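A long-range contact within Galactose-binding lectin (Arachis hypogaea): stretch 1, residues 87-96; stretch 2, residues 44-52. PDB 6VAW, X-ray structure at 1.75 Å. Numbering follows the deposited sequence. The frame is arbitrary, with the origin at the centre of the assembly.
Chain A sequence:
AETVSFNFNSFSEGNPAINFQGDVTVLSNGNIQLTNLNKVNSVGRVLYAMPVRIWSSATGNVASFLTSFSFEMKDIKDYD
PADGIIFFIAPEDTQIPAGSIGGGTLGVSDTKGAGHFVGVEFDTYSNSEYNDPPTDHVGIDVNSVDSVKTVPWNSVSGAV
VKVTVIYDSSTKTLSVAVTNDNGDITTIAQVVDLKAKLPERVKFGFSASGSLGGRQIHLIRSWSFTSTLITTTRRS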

# COMPACT_ATOMS: atom_id res chain seq x y z
N PHE A 87 0.47 9.97 22.27
CA PHE A 87 -0.18 9.22 21.20
C PHE A 87 -1.24 8.41 21.93
O PHE A 87 -0.88 7.62 22.81
CB PHE A 87 0.82 8.35 20.42
CG PHE A 87 0.12 7.29 19.60
CD1 PHE A 87 -0.66 7.64 18.50
CD2 PHE A 87 0.24 5.94 19.93
CE1 PHE A 87 -1.30 6.64 17.73
CE2 PHE A 87 -0.40 4.96 19.16
CZ PHE A 87 -1.17 5.31 18.08
N PHE A 88 -2.53 8.63 21.64
CA PHE A 88 -3.53 7.94 22.45
C PHE A 88 -4.64 7.30 21.64
O PHE A 88 -4.83 7.57 20.45
CB PHE A 88 -4.11 8.90 23.52
CG PHE A 88 -5.04 9.97 22.97
CD1 PHE A 88 -4.54 11.07 22.28
CD2 PHE A 88 -6.41 9.88 23.15
CE1 PHE A 88 -5.40 12.04 21.72
CE2 PHE A 88 -7.27 10.87 22.64
CZ PHE A 88 -6.76 11.95 21.93
N ILE A 89 -5.35 6.41 22.32
CA ILE A 89 -6.48 5.59 21.85
C ILE A 89 -7.59 5.82 22.82
O ILE A 89 -7.35 5.72 24.02
CB ILE A 89 -6.14 4.10 21.76
CG1 ILE A 89 -4.73 3.86 21.24
CG2 ILE A 89 -7.20 3.37 20.93
CD1 ILE A 89 -4.21 2.38 21.49
N ALA A 90 -8.77 6.19 22.35
CA ALA A 90 -9.84 6.52 23.30
C ALA A 90 -11.22 6.22 22.72
O ALA A 90 -11.31 5.99 21.52
CB ALA A 90 -9.73 8.00 23.71
N PRO A 91 -12.31 6.23 23.54
CA PRO A 91 -13.67 6.00 22.97
C PRO A 91 -13.95 6.97 21.81
O PRO A 91 -13.39 8.09 21.80
CB PRO A 91 -14.61 6.23 24.18
CG PRO A 91 -13.76 5.94 25.37
CD PRO A 91 -12.38 6.49 24.99
N GLU A 92 -14.76 6.55 20.82
CA GLU A 92 -15.02 7.36 19.62
C GLU A 92 -15.59 8.76 19.92
O GLU A 92 -15.38 9.66 19.11
CB GLU A 92 -15.91 6.62 18.59
CG GLU A 92 -17.29 6.21 19.07
CD GLU A 92 -18.02 5.19 18.22
OE1 GLU A 92 -17.93 5.27 16.98
OE2 GLU A 92 -18.71 4.34 18.82
N ASP A 93 -16.26 8.95 21.08
CA ASP A 93 -16.83 10.25 21.46
C ASP A 93 -15.87 11.12 22.29
O ASP A 93 -16.30 12.10 22.91
CB ASP A 93 -18.15 10.02 22.24
CG ASP A 93 -17.96 9.47 23.66
OD1 ASP A 93 -17.05 8.62 23.86
OD2 ASP A 93 -18.73 9.88 24.55
N THR A 94 -14.57 10.76 22.32
CA THR A 94 -13.56 11.45 23.12
C THR A 94 -13.46 12.95 22.79
O THR A 94 -13.44 13.37 21.63
CB THR A 94 -12.17 10.76 23.06
OG1 THR A 94 -11.33 11.34 24.03
CG2 THR A 94 -11.50 10.82 21.66
N GLN A 95 -13.41 13.74 23.86
CA GLN A 95 -13.27 15.20 23.81
C GLN A 95 -12.24 15.64 24.83
O GLN A 95 -11.99 14.94 25.80
CB GLN A 95 -14.63 15.89 24.10
CG GLN A 95 -15.74 15.69 23.05
CD GLN A 95 -15.49 16.35 21.70
OE1 GLN A 95 -15.74 15.75 20.65
NE2 GLN A 95 -15.02 17.59 21.69
N ILE A 96 -11.65 16.84 24.64
CA ILE A 96 -10.77 17.43 25.66
C ILE A 96 -11.57 17.46 26.99
O ILE A 96 -12.72 17.88 26.96
CB ILE A 96 -10.25 18.84 25.26
CG1 ILE A 96 -9.38 18.76 23.99
CG2 ILE A 96 -9.48 19.51 26.42
CD1 ILE A 96 -9.08 20.11 23.31
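Stretch 2 44-52: GRVLYAMPV

Side chains of stretch 2 meet both side chains and backbone of stretch 1; no backbone-to-backbone hydrogen bond joins them, and the CA atoms of Phe88 and Leu47, nearest each other there, are still 9.1 Å apart. Stretch 2 is already a strand at Gly44 and stays so to Tyr48, then continues as a less regular segment through Met50 and Pro51. Stretch 1, already a strand at Phe87, stays so to Pro91 and breaks into a type I turn, Pro91 to Thr94, closed by Thr94 N to Pro91 O at 3.0 Å.

Along stretch 1, Phe87 and Ile89 stay out of the contact, while Phe88, between them, points its CA-to-CB bond toward stretch 2. With chi1 in p, its ring reaches Leu47, CZ to CD2 at 3.6 Å, and Arg45, CZ to the guanidinium CZ at 3.8 Å. Leu47 starts sideways, but its end comes nearer.

From Phe88 to Glu92 the nearest partner moves from Leu47 to Pro51; beyond the turn the chain comes back to Arg45 at Ile96. Glu92 sets OE1 3.5 Å from CG of Pro51, where the two backbones come closer, 5.9 Å between the CA atoms. Thr94 points toward stretch 2: its OG1 accepts a hydrogen bond from Arg45 NH2 at 2.9 Å, and its CG2 rests 4.0 Å from Leu47 CD2, so one short side chain serves both a polar and an apolar neighbour.

Arg45 is the hub, with the largest covered area of the contact. Gln95 C lies 3.1 Å and Ile96 N 3.6 Å from Arg45 NH2. Finally, Ile96 packs CG1 against CG of Arg45 at 3.7 Å. The lesson is an arginine with Phe88 CZ over one guanidinium face, backbone over the other, and the Thr94 hydroxyl at the edge; its nitrogens also bond elsewhere in the structure.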

# COMPACT_ATOMS: atom_id res chain seq x y z
N GLY A 44 -4.45 20.96 22.62
CA GLY A 44 -4.76 20.67 21.23
C GLY A 44 -4.64 19.19 20.96
O GLY A 44 -3.73 18.54 21.48
N ARG A 45 -5.60 18.62 20.23
CA ARG A 45 -5.62 17.20 19.89
C ARG A 45 -6.05 17.01 18.44
O ARG A 45 -6.86 17.79 17.93
CB ARG A 45 -6.53 16.39 20.82
CG ARG A 45 -6.68 16.92 22.25
CD ARG A 45 -7.17 15.87 23.23
NE ARG A 45 -8.44 15.26 22.86
CZ ARG A 45 -9.10 14.40 23.63
NH1 ARG A 45 -8.63 14.07 24.83
NH2 ARG A 45 -10.23 13.85 23.21
N VAL A 46 -5.49 15.99 17.77
CA VAL A 46 -5.86 15.59 16.42
C VAL A 46 -6.26 14.12 16.49
O VAL A 46 -5.57 13.34 17.15
CB VAL A 46 -4.81 15.87 15.31
CG1 VAL A 46 -4.57 17.35 15.16
CG2 VAL A 46 -3.50 15.12 15.54
N LEU A 47 -7.36 13.75 15.83
CA LEU A 47 -7.83 12.37 15.79
C LEU A 47 -8.05 11.93 14.35
O LEU A 47 -8.47 12.75 13.52
CB LEU A 47 -9.16 12.20 16.55
CG LEU A 47 -9.19 12.61 18.02
CD1 LEU A 47 -10.59 13.00 18.42
CD2 LEU A 47 -8.68 11.50 18.92
N TYR A 48 -7.81 10.63 14.07
CA TYR A 48 -8.17 10.08 12.78
C TYR A 48 -9.70 10.07 12.84
O TYR A 48 -10.26 9.62 13.84
CB TYR A 48 -7.52 8.72 12.52
CG TYR A 48 -7.85 8.19 11.15
CD1 TYR A 48 -7.37 8.81 10.00
CD2 TYR A 48 -8.66 7.06 11.00
CE1 TYR A 48 -7.66 8.32 8.74
CE2 TYR A 48 -8.98 6.58 9.73
CZ TYR A 48 -8.48 7.21 8.61
OH TYR A 48 -8.75 6.70 7.36
N ALA A 49 -10.31 10.69 11.85
CA ALA A 49 -11.76 10.98 11.88
C ALA A 49 -12.62 9.73 11.93
O ALA A 49 -13.74 9.84 12.37
CB ALA A 49 -12.13 11.84 10.71
N MET A 50 -12.12 8.62 11.43
CA MET A 50 -12.96 7.43 11.37
C MET A 50 -12.77 6.57 12.61
O MET A 50 -11.65 6.32 13.02
CB MET A 50 -12.65 6.62 10.12
CG MET A 50 -13.43 5.38 10.04
SD MET A 50 -13.23 4.56 8.48
CE MET A 50 -11.49 4.13 8.45
N PRO A 51 -13.87 6.07 13.20
CA PRO A 51 -13.76 5.15 14.30
C PRO A 51 -13.08 3.87 13.79
O PRO A 51 -13.34 3.44 12.70
CB PRO A 51 -15.22 4.86 14.67
CG PRO A 51 -15.95 6.04 14.14
CD PRO A 51 -15.24 6.39 12.87
N VAL A 52 -12.27 3.25 14.64
CA VAL A 52 -11.59 2.03 14.26
C VAL A 52 -12.12 0.91 15.15
O VAL A 52 -12.10 1.07 16.37
CB VAL A 52 -10.05 2.23 14.38
CG1 VAL A 52 -9.31 0.90 14.28
CG2 VAL A 52 -9.54 3.24 13.34